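Local coordinates for beta-lactamase-like protein (Koribacter versatilis, PDB 6B9V), which probably hydrolyses the diphosphate bond of reactive FAD photoproducts, as a manganese- and zinc-binding diphosphatase of the metallo-beta-lactamase fold, at residues H238-T241 against N242-L245; I146-G150 against A151-P155; E110-E113 against R114-H118. All coordinates share one frame; numbering follows the deposited sequence.

In the fold
Contacts 1, 2 and 3 are three local contacts spread over the periphery of a metallo-beta-lactamase fold built on two mixed beta-sheets. Contact 3 lies beside the manganese pair, probably the catalytic centre as in related hydrolases of this fold: the side chain of T112 is about 4 Å from that of the manganese ligand H78 and about 10 Å from a manganese ion. Contact 2, the hairpin 146-155, is away from the metal sites, its centre about 21 Å from that of contact 3. Contact 1 is on the opposite side of the chain's centre from both, about 34 Å from contact 2 and about 38 Å from contact 3 between centres; its H238 side chain is about 13 Å from the zinc ion.

Contact 1: H238-T241 against N242-L245; sequences HEET and NRQL
The amide of N242 lies over one face of the H238 ring, ND2 standing 3.2 Å from NE2 with the two planes 70° apart; the angle is too poor for a hydrogen bond. H238 reaches N242 because its CG is anti to the backbone N (chi1 -176°). The polar ends have other partners: H238 ND1 bonds to R37, and N242 OD1 takes the backbone NH of L251. A water accepts from N242 ND2 at 2.9 Å and donates to E239 OE1. E239 and R243 keep their charges apart, OE2 and NH1 being 4.8 Å from each other; a second water bridges them, donating to E239 OE2 and taking a weak bond from R243 NH1 in the guanidinium plane. The guanidinium edge meets E239 CG, and one face lies over E240 CA. Methyl CG2 of T241 meets L245 CD1 at 4.1 Å, where T241 also touches L251 and L212. The backbone bonds run i to i+4 from N242 N to H238 O (3.0 Å) and R243 N to E239 O, then shorten to i+3 where Q244 N meets T241 O. These residues make up the short helix 238-244 of the beta-alpha-beta unit formed with strands 226-230 and 249-251.

Contact 2: I146-G150 against A151-P155; sequences IELFG and AKFIP
The F153 ring has L148 CD1 over one face, 4.2 Å from the ring centroid and 24° off the normal, a CH-pi contact displaced toward the rim on the CD1 side. At the ring edge, near its plane, sits the carbonyl oxygen of I146. The L148 and F153 side chains cross at about a right angle, with the CD1 methyl as the part that meets the ring. F153 also stacks with F170, and its surroundings include Y46 and V51, so the side occupied by I146, L148, A151 and F153 faces the interior. On that side I146 CB packs on F153 CB at 4.0 Å.

The other side carries E147 and K152, a non-hydrogen-bonded antiparallel pair whose side chains run alongside each other in the same direction. E147 bends at chi2 (-79°), which lays its carboxylate beside the lysine methylenes: OE2 is 3.4 Å from K152 CD but 5.5 Å from NZ, so no salt bridge is made.

The register is fixed by two reciprocal pairs of backbone bonds. I146 N to F153 O is nearly straight (2.8 Å, 174°), as is its return from F153 N to I146 O; L148 N to A151 O (2.9 Å) is matched by A151 N to L148 O, the carbonyl of L148 being also bonded by Y46 OH. F149 and G150 take the positive phi values of a type I' turn, making this a tight two-residue beta hairpin of strands 146-148 and 151-160, with 146-148 the outermost strand of its mixed sheet within this chain.

Contact 3: E110-E113 against R114-H118; sequences EKTE and RVLKH
R114 lays its guanidinium beside the carboxylate of E110, gripping it side-on with two nitrogens in a bidentate salt bridge. NH2 meets OE1 at 2.9 Å in an almost straight bond (176°) that lies in the guanidinium plane, and NE meets OE2 at 3.2 Å, with OE2 tilted somewhat out of that plane; both oxygens use their syn lone pairs. The two bonds hold the groups nearly coplanar, 23° apart, and so limit rotation of the carboxylate. The glutamate's bend at chi2 (-76°) turns its head toward the arginine one turn on. Over one guanidinium face lies K111 CG, offset toward the rim, 4.0 Å from NH2.

Three residues on, E113 and K117 lie alongside each other, NZ reaching OE2 at 3.1 Å from above the carboxylate plane. E113 OE1 has a second partner in R140, which would probably favour the charged form. On the buried side T112 CG2 touches L116 CD1 at 4.2 Å, T112 OG1 bonds to N109, and V115 and L116 rest on I84. The i to i+4 bridges outside and T112, V115 and L116 on the buried side are those of an amphipathic alpha-helix, 110-119, whose K111, R114 and V115 meet Y122 of the second subunit.

Contact 1: H238-T241 against N242-L245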
ATOM      1  N   HIS A 238      11.645 -19.049  -7.577  1.00 17.72           N
ATOM      2  CA  HIS A 238      12.066 -19.357  -6.208  1.00 19.77           C
ATOM      3  C   HIS A 238      12.736 -20.732  -6.089  1.00 17.49           C
ATOM      4  O   HIS A 238      13.915 -20.836  -5.719  1.00 16.30           O
ATOM      5  CB  HIS A 238      10.883 -19.266  -5.236  1.00 18.80           C
ATOM      6  CG  HIS A 238      11.278 -19.472  -3.805  1.00 16.56           C
ATOM      7  ND1 HIS A 238      11.825 -18.469  -3.035  1.00 15.27           N
ATOM      8  CD2 HIS A 238      11.235 -20.575  -3.018  1.00 16.57           C
ATOM      9  CE1 HIS A 238      12.109 -18.945  -1.835  1.00 16.82           C
ATOM     10  NE2 HIS A 238      11.741 -20.217  -1.791  1.00 17.24           N
ATOM     11  N   GLU A 239      12.001 -21.784  -6.422  1.00 18.34           N
ATOM     12  CA  GLU A 239      12.461 -23.131  -6.162  1.00 18.87           C
ATOM     13  C   GLU A 239      13.617 -23.486  -7.091  1.00 24.76           C
ATOM     14  O   GLU A 239      14.594 -24.109  -6.672  1.00 20.52           O
ATOM     15  CB  GLU A 239      11.309 -24.130  -6.308  1.00 26.52           C
ATOM     16  CG  GLU A 239      11.557 -25.498  -5.672  1.00 30.98           C
ATOM     17  CD  GLU A 239      11.726 -25.435  -4.158  1.00 31.60           C
ATOM     18  OE1 GLU A 239      11.240 -24.472  -3.523  1.00 28.95           O
ATOM     19  OE2 GLU A 239      12.358 -26.355  -3.600  1.00 39.25           O
ATOM     20  N   GLU A 240      13.520 -23.072  -8.348  1.00 18.67           N
ATOM     21  CA  GLU A 240      14.543 -23.433  -9.315  1.00 20.84           C
ATOM     22  C   GLU A 240      15.876 -22.786  -8.940  1.00 20.88           C
ATOM     23  O   GLU A 240      16.926 -23.403  -9.106  1.00 20.72           O
ATOM     24  CB  GLU A 240      14.131 -23.029 -10.735  1.00 24.87           C
ATOM     25  CG  GLU A 240      14.907 -23.776 -11.796  1.00 28.97           C
ATOM     26  CD  GLU A 240      14.373 -23.552 -13.198  1.00 35.14           C
ATOM     27  OE1 GLU A 240      13.255 -22.997 -13.349  1.00 37.68           O
ATOM     28  OE2 GLU A 240      15.078 -23.949 -14.150  1.00 33.50           O
ATOM     29  N   THR A 241      15.819 -21.555  -8.429  1.00 18.92           N
ATOM     30  CA  THR A 241      17.020 -20.846  -7.995  1.00 23.33           C
ATOM     31  C   THR A 241      17.576 -21.483  -6.739  1.00 19.44           C
ATOM     32  O   THR A 241      18.778 -21.678  -6.629  1.00 27.48           O
ATOM     33  CB  THR A 241      16.757 -19.346  -7.721  1.00 16.87           C
ATOM     34  OG1 THR A 241      16.291 -18.706  -8.910  1.00 20.42           O
ATOM     35  CG2 THR A 241      18.027 -18.637  -7.254  1.00 18.40           C
ATOM     36  N   ASN A 242      16.706 -21.807  -5.784  1.00 18.16           N
ATOM     37  CA  ASN A 242      17.192 -22.375  -4.526  1.00 25.41           C
ATOM     38  C   ASN A 242      17.797 -23.761  -4.699  1.00 30.67           C
ATOM     39  O   ASN A 242      18.714 -24.142  -3.968  1.00 28.21           O
ATOM     40  CB  ASN A 242      16.078 -22.420  -3.481  1.00 21.75           C
ATOM     41  CG  ASN A 242      15.939 -21.111  -2.738  1.00 18.93           C
ATOM     42  OD1 ASN A 242      16.778 -20.218  -2.873  1.00 18.18           O
ATOM     43  ND2 ASN A 242      14.880 -20.979  -1.964  1.00 19.84           N
ATOM     44  N   ARG A 243      17.293 -24.508  -5.672  1.00 28.09           N
ATOM     45  CA  ARG A 243      17.842 -25.831  -5.955  1.00 36.23           C
ATOM     46  C   ARG A 243      19.293 -25.730  -6.431  1.00 36.76           C
ATOM     47  O   ARG A 243      20.081 -26.666  -6.265  1.00 42.91           O
ATOM     48  CB  ARG A 243      16.972 -26.554  -6.996  1.00 42.28           C
ATOM     49  CG  ARG A 243      17.144 -28.069  -7.048  1.00 55.86           C
ATOM     50  CD  ARG A 243      15.877 -28.758  -7.570  1.00 61.70           C
ATOM     51  NE  ARG A 243      15.474 -28.273  -8.889  1.00 61.75           N
ATOM     52  CZ  ARG A 243      14.342 -27.619  -9.136  1.00 61.92           C
ATOM     53  NH1 ARG A 243      13.484 -27.375  -8.153  1.00 61.05           N
ATOM     54  NH2 ARG A 243      14.063 -27.213 -10.371  1.00 58.42           N
ATOM     55  N   GLN A 244      19.652 -24.586  -7.007  1.00 29.88           N
ATOM     56  CA  GLN A 244      20.963 -24.425  -7.629  1.00 29.83           C
ATOM     57  C   GLN A 244      22.012 -23.700  -6.760  1.00 30.73           C
ATOM     58  O   GLN A 244      23.195 -23.739  -7.085  1.00 26.17           O
ATOM     59  CB  GLN A 244      20.828 -23.679  -8.968  1.00 28.37           C
ATOM     60  CG  GLN A 244      20.379 -24.543 -10.162  1.00 40.50           C
ATOM     61  CD  GLN A 244      19.196 -23.948 -10.928  1.00 51.07           C
ATOM     62  OE1 GLN A 244      19.158 -22.748 -11.222  1.00 52.25           O
ATOM     63  NE2 GLN A 244      18.214 -24.788 -11.232  1.00 54.24           N
ATOM     64  N   LEU A 245      21.593 -23.052  -5.671  1.00 25.22           N
ATOM     65  CA  LEU A 245      22.510 -22.264  -4.833  1.00 18.85           C
ATOM     66  C   LEU A 245      23.373 -23.136  -3.915  1.00 19.80           C
ATOM     67  O   LEU A 245      23.010 -24.268  -3.612  1.00 25.73           O
ATOM     68  CB  LEU A 245      21.711 -21.256  -3.983  1.00 16.25           C
ATOM     69  CG  LEU A 245      21.085 -20.087  -4.734  1.00 16.97           C
ATOM     70  CD1 LEU A 245      20.147 -19.330  -3.780  1.00 20.19           C
ATOM     71  CD2 LEU A 245      22.144 -19.138  -5.294  1.00 17.53           C
TER
HETATM   72  O   HOH W   1      13.235 -23.382  -1.620  1.00 30.50           O
HETATM   73  O   HOH W   2      13.031 -28.440  -4.987  1.00 55.72           O

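Contact 2: I146-G150 against A151-P155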
ATOM      1  N   ILE A 146      22.123   1.997  17.770  1.00 31.25           N
ATOM      2  CA  ILE A 146      20.789   2.336  18.228  1.00 31.68           C
ATOM      3  C   ILE A 146      20.420   1.449  19.400  1.00 32.45           C
ATOM      4  O   ILE A 146      20.287   0.238  19.237  1.00 32.22           O
ATOM      5  CB  ILE A 146      19.734   2.145  17.113  1.00 26.99           C
ATOM      6  CG1 ILE A 146      20.182   2.809  15.810  1.00 37.67           C
ATOM      7  CG2 ILE A 146      18.379   2.663  17.564  1.00 36.04           C
ATOM      8  CD1 ILE A 146      20.534   4.277  15.965  1.00 52.26           C
ATOM      9  N   GLU A 147      20.245   2.051  20.572  1.00 26.70           N
ATOM     10  CA  GLU A 147      19.869   1.309  21.767  1.00 31.55           C
ATOM     11  C   GLU A 147      18.359   1.104  21.825  1.00 29.01           C
ATOM     12  O   GLU A 147      17.609   2.046  22.070  1.00 32.26           O
ATOM     13  CB  GLU A 147      20.359   2.048  23.014  1.00 45.44           C
ATOM     14  CG  GLU A 147      21.833   2.418  22.967  1.00 58.83           C
ATOM     15  CD  GLU A 147      22.748   1.248  23.288  1.00 75.04           C
ATOM     16  OE1 GLU A 147      22.231   0.188  23.706  1.00 81.88           O
ATOM     17  OE2 GLU A 147      23.983   1.389  23.131  1.00 77.56           O
ATOM     18  N   LEU A 148      17.916  -0.123  21.570  1.00 24.03           N
ATOM     19  CA  LEU A 148      16.496  -0.433  21.561  1.00 26.52           C
ATOM     20  C   LEU A 148      16.145  -1.513  22.573  1.00 26.77           C
ATOM     21  O   LEU A 148      16.400  -2.703  22.352  1.00 27.74           O
ATOM     22  CB  LEU A 148      16.054  -0.872  20.164  1.00 26.15           C
ATOM     23  CG  LEU A 148      16.143   0.179  19.057  1.00 27.71           C
ATOM     24  CD1 LEU A 148      15.646  -0.383  17.710  1.00 23.85           C
ATOM     25  CD2 LEU A 148      15.365   1.425  19.444  1.00 25.46           C
ATOM     26  N   PHE A 149      15.567  -1.082  23.686  1.00 24.90           N
ATOM     27  CA  PHE A 149      15.068  -1.987  24.713  1.00 31.01           C
ATOM     28  C   PHE A 149      16.101  -3.020  25.155  1.00 31.47           C
ATOM     29  O   PHE A 149      15.784  -4.191  25.323  1.00 30.94           O
ATOM     30  CB  PHE A 149      13.799  -2.668  24.204  1.00 28.50           C
ATOM     31  CG  PHE A 149      12.875  -1.727  23.505  1.00 30.68           C
ATOM     32  CD1 PHE A 149      12.114  -0.821  24.226  1.00 32.24           C
ATOM     33  CD2 PHE A 149      12.791  -1.716  22.122  1.00 29.34           C
ATOM     34  CE1 PHE A 149      11.274   0.063  23.581  1.00 32.89           C
ATOM     35  CE2 PHE A 149      11.953  -0.837  21.476  1.00 30.33           C
ATOM     36  CZ  PHE A 149      11.197   0.059  22.210  1.00 31.31           C
ATOM     37  N   GLY A 150      17.339  -2.575  25.342  1.00 29.68           N
ATOM     38  CA  GLY A 150      18.399  -3.454  25.798  1.00 30.20           C
ATOM     39  C   GLY A 150      19.276  -4.002  24.679  1.00 34.11           C
ATOM     40  O   GLY A 150      20.383  -4.462  24.926  1.00 32.03           O
ATOM     41  N   ALA A 151      18.794  -3.959  23.444  1.00 29.04           N
ATOM     42  CA  ALA A 151      19.566  -4.517  22.337  1.00 31.75           C
ATOM     43  C   ALA A 151      20.267  -3.411  21.559  1.00 33.14           C
ATOM     44  O   ALA A 151      19.811  -2.273  21.550  1.00 36.80           O
ATOM     45  CB  ALA A 151      18.676  -5.323  21.425  1.00 31.76           C
ATOM     46  N   LYS A 152      21.384  -3.733  20.917  1.00 29.94           N
ATOM     47  CA  LYS A 152      22.044  -2.748  20.067  1.00 27.87           C
ATOM     48  C   LYS A 152      21.841  -3.069  18.590  1.00 25.51           C
ATOM     49  O   LYS A 152      22.140  -4.171  18.135  1.00 24.28           O
ATOM     50  CB  LYS A 152      23.533  -2.654  20.399  1.00 28.34           C
ATOM     51  CG  LYS A 152      23.796  -2.076  21.779  1.00 31.46           C
ATOM     52  CD  LYS A 152      25.193  -1.486  21.904  1.00 43.27           C
ATOM     53  CE  LYS A 152      26.260  -2.538  21.655  1.00 58.43           C
ATOM     54  NZ  LYS A 152      26.242  -3.600  22.700  1.00 68.00           N
ATOM     55  N   PHE A 153      21.301  -2.099  17.856  1.00 25.12           N
ATOM     56  CA  PHE A 153      21.187  -2.176  16.407  1.00 21.85           C
ATOM     57  C   PHE A 153      22.276  -1.309  15.784  1.00 25.33           C
ATOM     58  O   PHE A 153      22.241  -0.088  15.879  1.00 28.15           O
ATOM     59  CB  PHE A 153      19.800  -1.717  15.942  1.00 23.37           C
ATOM     60  CG  PHE A 153      18.728  -2.752  16.111  1.00 24.69           C
ATOM     61  CD1 PHE A 153      18.300  -3.132  17.370  1.00 25.71           C
ATOM     62  CD2 PHE A 153      18.126  -3.329  15.002  1.00 24.13           C
ATOM     63  CE1 PHE A 153      17.297  -4.089  17.519  1.00 25.44           C
ATOM     64  CE2 PHE A 153      17.132  -4.288  15.145  1.00 23.04           C
ATOM     65  CZ  PHE A 153      16.719  -4.666  16.408  1.00 26.55           C
ATOM     66  N   ILE A 154      23.250  -1.945  15.156  1.00 22.19           N
ATOM     67  CA  ILE A 154      24.419  -1.246  14.630  1.00 23.13           C
ATOM     68  C   ILE A 154      24.178  -0.890  13.170  1.00 18.46           C
ATOM     69  O   ILE A 154      23.939  -1.774  12.363  1.00 22.47           O
ATOM     70  CB  ILE A 154      25.684  -2.122  14.752  1.00 19.11           C
ATOM     71  CG1 ILE A 154      25.803  -2.672  16.178  1.00 26.75           C
ATOM     72  CG2 ILE A 154      26.927  -1.332  14.362  1.00 24.14           C
ATOM     73  CD1 ILE A 154      26.709  -3.869  16.290  1.00 33.23           C
ATOM     74  N   PRO A 155      24.225   0.406  12.832  1.00 19.99           N
ATOM     75  CA  PRO A 155      24.101   0.794  11.422  1.00 17.65           C
ATOM     76  C   PRO A 155      25.337   0.349  10.640  1.00 20.56           C
ATOM     77  O   PRO A 155      26.469   0.529  11.100  1.00 24.66           O
ATOM     78  CB  PRO A 155      24.002   2.328  11.472  1.00 23.87           C
ATOM     79  CG  PRO A 155      23.690   2.660  12.923  1.00 29.31           C
ATOM     80  CD  PRO A 155      24.364   1.578  13.715  1.00 26.81           C
TER

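Contact 3: E110-E113 against R114-H118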
ATOM      1  N   GLU A 110      19.668  11.213   8.296  1.00 22.48           N
ATOM      2  CA  GLU A 110      19.172  12.537   7.922  1.00 24.52           C
ATOM      3  C   GLU A 110      18.465  12.556   6.552  1.00 26.93           C
ATOM      4  O   GLU A 110      17.439  13.227   6.396  1.00 23.15           O
ATOM      5  CB  GLU A 110      20.318  13.550   7.940  1.00 23.82           C
ATOM      6  CG  GLU A 110      19.887  15.003   7.783  1.00 32.82           C
ATOM      7  CD  GLU A 110      19.507  15.361   6.349  1.00 36.41           C
ATOM      8  OE1 GLU A 110      20.158  14.843   5.409  1.00 29.84           O
ATOM      9  OE2 GLU A 110      18.544  16.139   6.166  1.00 40.82           O
ATOM     10  N   LYS A 111      19.003  11.861   5.555  1.00 24.87           N
ATOM     11  CA  LYS A 111      18.368  11.917   4.234  1.00 31.29           C
ATOM     12  C   LYS A 111      16.982  11.246   4.264  1.00 25.54           C
ATOM     13  O   LYS A 111      16.000  11.727   3.650  1.00 26.69           O
ATOM     14  CB  LYS A 111      19.255  11.268   3.169  1.00 39.00           C
ATOM     15  CG  LYS A 111      18.895  11.717   1.744  1.00 49.21           C
ATOM     16  CD  LYS A 111      19.622  10.906   0.676  1.00 55.95           C
ATOM     17  CE  LYS A 111      19.302  11.409  -0.729  1.00 57.30           C
ATOM     18  NZ  LYS A 111      17.848  11.345  -1.046  1.00 59.13           N
ATOM     19  N   THR A 112      16.892  10.154   5.017  1.00 17.80           N
ATOM     20  CA  THR A 112      15.632   9.427   5.118  1.00 16.77           C
ATOM     21  C   THR A 112      14.602  10.247   5.920  1.00 20.40           C
ATOM     22  O   THR A 112      13.424  10.328   5.545  1.00 20.71           O
ATOM     23  CB  THR A 112      15.862   8.051   5.745  1.00 20.15           C
ATOM     24  OG1 THR A 112      16.793   7.313   4.928  1.00 21.43           O
ATOM     25  CG2 THR A 112      14.558   7.282   5.858  1.00 21.25           C
ATOM     26  N   GLU A 113      15.058  10.856   7.011  1.00 17.94           N
ATOM     27  CA  GLU A 113      14.228  11.764   7.787  1.00 21.03           C
ATOM     28  C   GLU A 113      13.673  12.877   6.899  1.00 22.38           C
ATOM     29  O   GLU A 113      12.486  13.172   6.957  1.00 21.52           O
ATOM     30  CB  GLU A 113      15.032  12.361   8.946  1.00 25.76           C
ATOM     31  CG  GLU A 113      14.290  13.442   9.701  1.00 26.80           C
ATOM     32  CD  GLU A 113      15.180  14.164  10.692  1.00 41.03           C
ATOM     33  OE1 GLU A 113      16.145  13.546  11.184  1.00 45.38           O
ATOM     34  OE2 GLU A 113      14.925  15.354  10.959  1.00 49.32           O
ATOM     35  N   ARG A 114      14.544  13.482   6.079  1.00 21.48           N
ATOM     36  CA  ARG A 114      14.154  14.569   5.168  1.00 21.93           C
ATOM     37  C   ARG A 114      13.002  14.137   4.240  1.00 20.79           C
ATOM     38  O   ARG A 114      11.985  14.864   4.067  1.00 22.46           O
ATOM     39  CB  ARG A 114      15.367  15.019   4.335  1.00 26.64           C
ATOM     40  CG  ARG A 114      15.311  16.438   3.782  1.00 29.16           C
ATOM     41  CD  ARG A 114      16.371  16.655   2.679  1.00 27.00           C
ATOM     42  NE  ARG A 114      17.686  16.118   3.040  1.00 25.76           N
ATOM     43  CZ  ARG A 114      18.703  15.971   2.195  1.00 30.05           C
ATOM     44  NH1 ARG A 114      18.577  16.323   0.923  1.00 27.49           N
ATOM     45  NH2 ARG A 114      19.857  15.470   2.625  1.00 27.03           N
ATOM     46  N   VAL A 115      13.162  12.955   3.647  1.00 21.17           N
ATOM     47  CA  VAL A 115      12.112  12.437   2.767  1.00 22.64           C
ATOM     48  C   VAL A 115      10.810  12.131   3.526  1.00 21.86           C
ATOM     49  O   VAL A 115       9.717  12.482   3.063  1.00 18.97           O
ATOM     50  CB  VAL A 115      12.587  11.162   2.020  1.00 25.26           C
ATOM     51  CG1 VAL A 115      11.449  10.564   1.203  1.00 24.20           C
ATOM     52  CG2 VAL A 115      13.799  11.482   1.138  1.00 27.01           C
ATOM     53  N   LEU A 116      10.914  11.477   4.679  1.00 17.82           N
ATOM     54  CA  LEU A 116       9.725  11.167   5.484  1.00 22.60           C
ATOM     55  C   LEU A 116       8.937  12.414   5.904  1.00 25.13           C
ATOM     56  O   LEU A 116       7.700  12.449   5.791  1.00 20.72           O
ATOM     57  CB  LEU A 116      10.101  10.376   6.743  1.00 19.51           C
ATOM     58  CG  LEU A 116      10.521   8.912   6.566  1.00 24.09           C
ATOM     59  CD1 LEU A 116      11.048   8.360   7.885  1.00 22.89           C
ATOM     60  CD2 LEU A 116       9.358   8.052   6.063  1.00 23.52           C
ATOM     61  N   LYS A 117       9.638  13.430   6.400  1.00 21.51           N
ATOM     62  CA  LYS A 117       8.959  14.641   6.847  1.00 28.01           C
ATOM     63  C   LYS A 117       8.337  15.376   5.668  1.00 29.60           C
ATOM     64  O   LYS A 117       7.288  16.017   5.813  1.00 26.75           O
ATOM     65  CB  LYS A 117       9.919  15.565   7.598  1.00 23.89           C
ATOM     66  CG  LYS A 117      10.342  15.003   8.946  1.00 34.69           C
ATOM     67  CD  LYS A 117      11.182  16.007   9.715  1.00 46.94           C
ATOM     68  CE  LYS A 117      11.351  15.578  11.163  1.00 52.85           C
ATOM     69  NZ  LYS A 117      12.218  16.522  11.920  1.00 54.26           N
ATOM     70  N   HIS A 118       8.977  15.288   4.505  1.00 23.05           N
ATOM     71  CA  HIS A 118       8.410  15.942   3.327  1.00 24.79           C
ATOM     72  C   HIS A 118       7.150  15.220   2.831  1.00 29.83           C
ATOM     73  O   HIS A 118       6.074  15.820   2.713  1.00 28.68           O
ATOM     74  CB  HIS A 118       9.459  16.019   2.213  1.00 28.50           C
ATOM     75  CG  HIS A 118       8.926  16.543   0.918  1.00 30.31           C
ATOM     76  ND1 HIS A 118       8.803  17.889   0.654  1.00 29.86           N
ATOM     77  CD2 HIS A 118       8.477  15.898  -0.185  1.00 31.97           C
ATOM     78  CE1 HIS A 118       8.309  18.053  -0.560  1.00 37.34           C
ATOM     79  NE2 HIS A 118       8.103  16.861  -1.091  1.00 35.23           N
TER